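Hydrogen peroxide-inducible genes activator (Corynebacterium glutamicum, PDB 6G1D) probably senses hydrogen peroxide through its regulatory domain and, as a LysR-type transcription factor, activates peroxide-inducible genes. Local coordinates at residues E135-T138 with K139-L142; S159-P162 with G163-E166; H207-H210 with D211-V214. The protein carries 1 engineered substitution. All coordinates share one frame; numbering follows the deposited sequence. Where two conformers were deposited one is given.

Contact 1 (E135-T138 with K139-L142)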
loop_
_atom_site.group_PDB
_atom_site.type_symbol
_atom_site.label_atom_id
_atom_site.label_comp_id
_atom_site.label_asym_id
_atom_site.label_seq_id
_atom_site.Cartn_x
_atom_site.Cartn_y
_atom_site.Cartn_z
ATOM N N GLU B 135 -15.012 9.246 3.443
ATOM C CA GLU B 135 -14.121 10.164 4.130
ATOM C C GLU B 135 -12.736 9.860 3.572
ATOM O O GLU B 135 -12.243 8.750 3.730
ATOM C CB GLU B 135 -14.140 9.903 5.629
ATOM C CG GLU B 135 -13.207 10.805 6.405
ATOM C CD GLU B 135 -13.154 10.490 7.891
ATOM O OE1 GLU B 135 -13.154 9.279 8.248
ATOM O OE2 GLU B 135 -13.061 11.443 8.689
ATOM N N ASP B 136 -12.122 10.817 2.897
ATOM C CA ASP B 136 -10.788 10.598 2.315
ATOM C C ASP B 136 -10.166 11.946 2.026
ATOM O O ASP B 136 -10.828 12.965 2.030
ATOM C CB ASP B 136 -10.869 9.736 1.030
ATOM C CG ASP B 136 -9.611 8.829 0.815
ATOM O OD1 ASP B 136 -8.486 9.159 1.263
ATOM O OD2 ASP B 136 -9.740 7.767 0.170
ATOM N N GLN B 137 -8.860 11.942 1.805
ATOM C CA GLN B 137 -8.108 13.163 1.524
ATOM C C GLN B 137 -8.460 13.698 0.137
ATOM O O GLN B 137 -8.955 12.969 -0.744
ATOM C CB GLN B 137 -6.610 12.878 1.646
ATOM C CG GLN B 137 -6.209 12.576 3.092
ATOM C CD GLN B 137 -4.774 12.047 3.254
ATOM O OE1 GLN B 137 -4.273 11.985 4.367
ATOM N NE2 GLN B 137 -4.115 11.666 2.160
ATOM N N THR B 138 -8.157 14.978 -0.028
ATOM C CA THR B 138 -8.600 15.784 -1.152
ATOM C C THR B 138 -8.285 15.177 -2.525
ATOM O O THR B 138 -9.161 15.076 -3.383
ATOM C CB THR B 138 -7.998 17.200 -1.010
ATOM O OG1 THR B 138 -8.421 17.806 0.263
ATOM C CG2 THR B 138 -8.427 18.077 -2.158
ATOM N N LYS B 139 -7.031 14.781 -2.728
ATOM C CA LYS B 139 -6.566 14.229 -4.009
ATOM C C LYS B 139 -7.372 12.976 -4.359
ATOM O O LYS B 139 -7.782 12.814 -5.512
ATOM C CB LYS B 139 -5.061 13.931 -3.935
ATOM C CG LYS B 139 -4.460 13.347 -5.215
ATOM C CD LYS B 139 -3.031 12.835 -5.036
ATOM C CE LYS B 139 -2.532 12.248 -6.355
ATOM N NZ LYS B 139 -1.182 11.653 -6.221
ATOM N N HIS B 140 -7.645 12.127 -3.368
ATOM C CA HIS B 140 -8.479 10.933 -3.618
ATOM C C HIS B 140 -9.925 11.305 -3.909
ATOM O O HIS B 140 -10.522 10.726 -4.811
ATOM C CB HIS B 140 -8.440 9.940 -2.466
ATOM C CG HIS B 140 -7.071 9.433 -2.170
ATOM N ND1 HIS B 140 -6.492 8.360 -2.826
ATOM C CD2 HIS B 140 -6.169 9.855 -1.256
ATOM C CE1 HIS B 140 -5.282 8.162 -2.339
ATOM N NE2 HIS B 140 -5.066 9.048 -1.379
ATOM N N LEU B 141 -10.482 12.273 -3.166
ATOM C CA LEU B 141 -11.849 12.710 -3.432
ATOM C C LEU B 141 -11.978 13.276 -4.844
ATOM O O LEU B 141 -12.940 12.972 -5.515
ATOM C CB LEU B 141 -12.356 13.744 -2.408
ATOM C CG LEU B 141 -12.432 13.272 -0.966
ATOM C CD1 LEU B 141 -12.905 14.455 -0.114
ATOM C CD2 LEU B 141 -13.311 12.058 -0.783
ATOM N N LEU B 142 -11.012 14.060 -5.312
ATOM C CA LEU B 142 -11.092 14.591 -6.681
ATOM C C LEU B 142 -11.024 13.489 -7.728
ATOM O O LEU B 142 -11.739 13.565 -8.725
ATOM C CB LEU B 142 -10.013 15.647 -6.941
ATOM C CG LEU B 142 -10.271 16.970 -6.187
ATOM C CD1 LEU B 142 -8.997 17.808 -6.225
ATOM C CD2 LEU B 142 -11.504 17.727 -6.749
#
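Asp136 and Gln137 meet His140 and Leu141 in a local contact at the start of a helix, where strand 129-135 of the regulatory domain's mixed sheet hands over to helix 138-147. This strand-to-helix passage belongs to the periplasmic-binding-protein-like fold of LysR regulators, and Gln137 occupies the N-cap position. The first helical turn is closed by two backbone bonds, Leu141 N to Gln137 O at 2.9 Å and Leu142 N to Thr138 O, also at 2.9 Å. Before the helix, the carboxylate of Asp136 turns forward to accept the N-H of the next residue, with Gln137 N 2.9 Å from Asp136 OD1 on the anti side of the carboxylate. The same carboxylate lies against His140, its plane turned just 17° from that of the imidazole, and Asp136 OD1 comes within 3.5 Å of His140 CD2. Such an acidic group could favour a protonated imidazole, although Asp136 OD1 and His140 NE2 remain 4.3 Å apart. On another side of the turn, Thr138 and Leu142 run side by side and both touch Met155 of strand 152-156, joining the helix to the sheet. Glu135, at the strand end, instead reaches a second subunit, where its carboxylate is hydrogen-bonded to Ser235, Ser236 and Thr239. Leu141 leans back over the incoming chain: CG stands beside its own backbone N (chi1 -62°), and Leu141 CD1 reaches 3.3 Å from Asp136 O.

Contact 2 (S159-P162 with G163-E166)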
loop_
_atom_site.group_PDB
_atom_site.type_symbol
_atom_site.label_atom_id
_atom_site.label_comp_id
_atom_site.label_asym_id
_atom_site.label_seq_id
_atom_site.Cartn_x
_atom_site.Cartn_y
_atom_site.Cartn_z
ATOM N N SER B 159 -10.415 24.090 -5.322
ATOM C CA SER B 159 -10.091 22.706 -5.635
ATOM C C SER B 159 -8.960 22.619 -6.661
ATOM O O SER B 159 -8.213 21.650 -6.678
ATOM C CB SER B 159 -11.317 21.971 -6.175
ATOM O OG SER B 159 -11.578 22.346 -7.522
ATOM N N GLU B 160 -8.855 23.647 -7.517
ATOM C CA GLU B 160 -7.897 23.698 -8.633
ATOM C C GLU B 160 -8.009 22.474 -9.558
ATOM O O GLU B 160 -7.039 21.987 -10.134
ATOM C CB GLU B 160 -6.452 23.922 -8.124
ATOM C CG GLU B 160 -6.164 25.318 -7.568
ATOM C CD GLU B 160 -6.375 26.466 -8.554
ATOM O OE1 GLU B 160 -6.899 27.537 -8.149
ATOM O OE2 GLU B 160 -6.017 26.302 -9.741
ATOM N N ALA B 161 -9.244 21.994 -9.730
ATOM C CA ALA B 161 -9.556 20.823 -10.512
ATOM C C ALA B 161 -10.373 21.284 -11.725
ATOM O O ALA B 161 -11.482 21.765 -11.585
ATOM C CB ALA B 161 -10.339 19.839 -9.670
ATOM N N PRO B 162 -9.796 21.156 -12.929
ATOM C CA PRO B 162 -10.440 21.783 -14.079
ATOM C C PRO B 162 -11.860 21.413 -14.468
ATOM O O PRO B 162 -12.572 22.327 -14.988
ATOM C CB PRO B 162 -9.452 21.490 -15.232
ATOM C CG PRO B 162 -8.786 20.245 -14.816
ATOM C CD PRO B 162 -8.545 20.493 -13.329
ATOM N N GLY B 163 -12.325 20.176 -14.332
ATOM C CA GLY B 163 -13.712 19.889 -14.778
ATOM C C GLY B 163 -14.832 20.169 -13.760
ATOM O O GLY B 163 -15.844 19.475 -13.806
ATOM N N MET B 164 -14.541 20.881 -12.678
ATOM C CA MET B 164 -15.404 20.895 -11.496
ATOM C C MET B 164 -16.086 22.237 -11.310
ATOM O O MET B 164 -15.558 23.256 -11.712
ATOM C CB MET B 164 -14.583 20.565 -10.244
ATOM C CG MET B 164 -13.861 19.232 -10.287
ATOM S SD MET B 164 -14.893 17.825 -10.602
ATOM C CE MET B 164 -13.674 16.521 -10.466
ATOM N N LYS B 165 -17.285 22.223 -10.726
ATOM C CA LYS B 165 -17.904 23.441 -10.193
ATOM C C LYS B 165 -17.749 23.435 -8.672
ATOM O O LYS B 165 -17.705 22.387 -8.055
ATOM C CB LYS B 165 -19.386 23.547 -10.544
ATOM C CG LYS B 165 -19.676 23.783 -12.026
ATOM C CD LYS B 165 -21.032 24.412 -12.282
ATOM C CE LYS B 165 -21.728 23.888 -13.552
ATOM N NZ LYS B 165 -23.210 23.889 -13.352
ATOM N N GLU B 166 -17.720 24.623 -8.090
ATOM C CA GLU B 166 -17.527 24.819 -6.669
ATOM C C GLU B 166 -18.659 25.676 -6.115
ATOM O O GLU B 166 -18.944 26.744 -6.669
ATOM C CB GLU B 166 -16.210 25.558 -6.447
ATOM C CG GLU B 166 -15.001 24.813 -6.979
ATOM C CD GLU B 166 -13.692 25.508 -6.750
ATOM O OE1 GLU B 166 -13.678 26.730 -6.498
ATOM O OE2 GLU B 166 -12.676 24.805 -6.818
HETATM O O HOH W 1 -10.415 25.800 -8.564
#
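Ala161 to Met164 form a type I beta turn that reverses the chain into strand 164-179, closed by a weak bond from Met164 N to Ala161 O at 3.4 Å. Segments 159-162 and 163-166, which meet in the middle of this turn, run 146° apart end to end, which brings Ser159 opposite Glu166. Inside the bend, Ala161 and Met164 make the apolar contact: Met164 CG, set beside its own backbone N (chi1 -58°), lies 3.6 Å from Ala161 CB. Both residues also pack on helix 138-147, Ala161 against Leu142 and Met164 against Leu145. The polar half of the contact centres on one carboxylate oxygen. Extended beyond CG, the side chain of Glu166 carries OE2 across to Ser159, where the backbone Ser159 N donates to Glu166 OE2 at 2.8 Å, arriving on the syn side but 31° out of the carboxylate plane. Ser159 OG donates a hydrogen bond to the anti lone pair of the same Glu166 OE2, again at 2.8 Å. Ser159 OG in turn accepts from Ala161 N at 3.2 Å, which makes an ST turn. A water bridges further, accepting from Glu160 N and donating to Glu166 OE2 at 3.0 Å from that oxygen. With three donors directed at a single oxygen, the negative charge of Glu166 is probably well stabilised, and the carboxylate ties the start of the strand to the loop that precedes it.

Contact 3 (H207-H210 with D211-V214). Engineered in segment 207-210: Ser208 (natural residue Cys). With SO4 (sulfate ion), chain M.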
loop_
_atom_site.group_PDB
_atom_site.type_symbol
_atom_site.label_atom_id
_atom_site.label_comp_id
_atom_site.label_asym_id
_atom_site.label_seq_id
_atom_site.Cartn_x
_atom_site.Cartn_y
_atom_site.Cartn_z
ATOM N N HIS B 207 -2.855 16.036 4.038
ATOM C CA HIS B 207 -4.022 16.722 4.598
ATOM C C HIS B 207 -3.969 18.191 4.231
ATOM O O HIS B 207 -2.938 18.846 4.408
ATOM C CB HIS B 207 -4.027 16.541 6.117
ATOM C CG HIS B 207 -4.189 15.117 6.542
ATOM N ND1 HIS B 207 -5.419 14.538 6.817
ATOM C CD2 HIS B 207 -3.270 14.135 6.703
ATOM C CE1 HIS B 207 -5.237 13.278 7.184
ATOM N NE2 HIS B 207 -3.947 13.004 7.110
ATOM N N SER B 208 -5.066 18.730 3.721
ATOM C CA SER B 208 -5.128 20.175 3.393
ATOM C C SER B 208 -4.902 21.098 4.627
ATOM O O SER B 208 -4.406 22.222 4.490
ATOM C CB SER B 208 -6.468 20.533 2.717
ATOM O OG SER B 208 -7.570 20.289 3.593
ATOM N N LEU B 209 -5.249 20.620 5.816
ATOM C CA LEU B 209 -4.997 21.385 7.035
ATOM C C LEU B 209 -3.485 21.623 7.262
ATOM O O LEU B 209 -3.090 22.703 7.715
ATOM C CB LEU B 209 -5.608 20.698 8.268
ATOM C CG LEU B 209 -5.526 21.482 9.576
ATOM C CD1 LEU B 209 -6.229 22.818 9.444
ATOM C CD2 LEU B 209 -6.111 20.648 10.726
ATOM N N HIS B 210 -2.653 20.623 6.992
ATOM C CA HIS B 210 -1.193 20.820 6.986
ATOM C C HIS B 210 -0.797 22.051 6.154
ATOM O O HIS B 210 -0.197 22.997 6.663
ATOM C CB HIS B 210 -0.484 19.575 6.402
ATOM C CG HIS B 210 1.000 19.717 6.264
ATOM N ND1 HIS B 210 1.589 20.260 5.137
ATOM C CD2 HIS B 210 2.001 19.509 7.147
ATOM C CE1 HIS B 210 2.896 20.305 5.308
ATOM N NE2 HIS B 210 3.172 19.872 6.523
ATOM N N ASP B 211 -1.184 22.032 4.883
ATOM C CA ASP B 211 -0.820 23.079 3.934
ATOM C C ASP B 211 -1.349 24.437 4.361
ATOM O O ASP B 211 -0.691 25.446 4.178
ATOM C CB ASP B 211 -1.357 22.762 2.527
ATOM C CG ASP B 211 -0.912 21.372 2.005
ATOM O OD1 ASP B 211 0.210 20.927 2.349
ATOM O OD2 ASP B 211 -1.693 20.734 1.242
ATOM N N GLN B 212 -2.550 24.466 4.928
ATOM C CA GLN B 212 -3.129 25.728 5.362
ATOM C C GLN B 212 -2.384 26.360 6.536
ATOM O O GLN B 212 -2.229 27.591 6.573
ATOM C CB GLN B 212 -4.607 25.548 5.685
ATOM C CG GLN B 212 -5.444 25.284 4.438
ATOM C CD GLN B 212 -6.733 24.545 4.719
ATOM O OE1 GLN B 212 -7.033 24.211 5.870
ATOM N NE2 GLN B 212 -7.499 24.273 3.671
ATOM N N ILE B 213 -2.014 25.509 7.475
ATOM C CA ILE B 213 -1.152 25.975 8.592
ATOM C C ILE B 213 0.330 26.512 8.178
ATOM O O ILE B 213 0.917 27.608 8.473
ATOM C CB ILE B 213 -1.059 24.947 9.720
ATOM C CG1 ILE B 213 -2.454 24.617 10.230
ATOM C CG2 ILE B 213 -0.202 25.470 10.852
ATOM C CD1 ILE B 213 -2.485 23.454 11.184
ATOM N N VAL B 214 0.835 25.723 7.222
ATOM C CA VAL B 214 2.098 26.152 6.620
ATOM C C VAL B 214 1.945 27.501 5.934
ATOM O O VAL B 214 2.796 28.350 6.112
ATOM C CB VAL B 214 2.656 25.088 5.646
ATOM C CG1 VAL B 214 3.772 25.645 4.739
ATOM C CG2 VAL B 214 3.131 23.862 6.449
HETATM S S SO4 M . -7.794 17.287 5.418
HETATM O O1 SO4 M . -9.307 17.549 6.061
HETATM O O2 SO4 M . -7.624 17.241 3.720
HETATM O O3 SO4 M . -6.915 18.519 6.116
HETATM O O4 SO4 M . -7.390 15.829 5.989
HETATM O O HOH W 2 -8.553 22.100 5.649
#
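His210 and Asp211, neighbours in the first turn of helix 208-219, set ring and carboxylate almost perpendicular, their planes 86° apart. His210 ND1 donates to Asp211 OD1 at 3.2 Å in a nearly straight bond; the oxygen lies in the ring plane but is itself approached from above the carboxylate plane. One face of the same imidazole receives Val214 CG2 in a CH-pi contact, 4.1 Å from the ring centroid and offset toward the rim. With CG anti to the backbone N (chi1 176°), the His210 ring can meet both residues. Elsewhere on the helix, Leu209 crosses Ile213 obliquely, Leu209 CG lying 4.0 Å from Ile213 CD1; Leu209 packs on Pro254 and Ile213 on Leu252, both of strand 251-254. Gln212 is turned back along the helix, where a water donates to Gln212 OE1 and also lies 2.9 Å from Ser208 OG. Ser208 is an engineered replacement for the natural cysteine. A sulfate, probably from the crystallisation liquor, sits before the helix: Ser208 N donates to sulfate O2 at 3.0 Å, Leu209 N to sulfate O3 at 2.7 Å, and the ring of N-cap His207 turns ND1 edge-on to sulfate O4. Successive backbone N-H groups meeting an anion are characteristic of an anion site at a helix N-terminus, here completed by His207 and Thr109 and lying beside the position of the natural cysteine.

How the contacts relate
All three contacts belong to the LysR substrate-binding domain and follow one another along the chain without overlap. Contacts 1 and 2 have centres about 13 Å apart and meet directly, with Leu142 of helix 138-147 packed on the bend that leads into strand 164-179. Contacts 1 and 3, about 14 Å apart between centres, face each other at the starts of helices 138-147 and 208-219; Gln137 OE1 approaches His207 NE2 to 2.9 Å, and Thr138 lies near the sulfate. Contact 2 stays away from contact 3, with nearest atoms about 9 Å apart. Two helix starts thus border the anion site next to the engineered position, consistent with a peroxide-sensing pocket there.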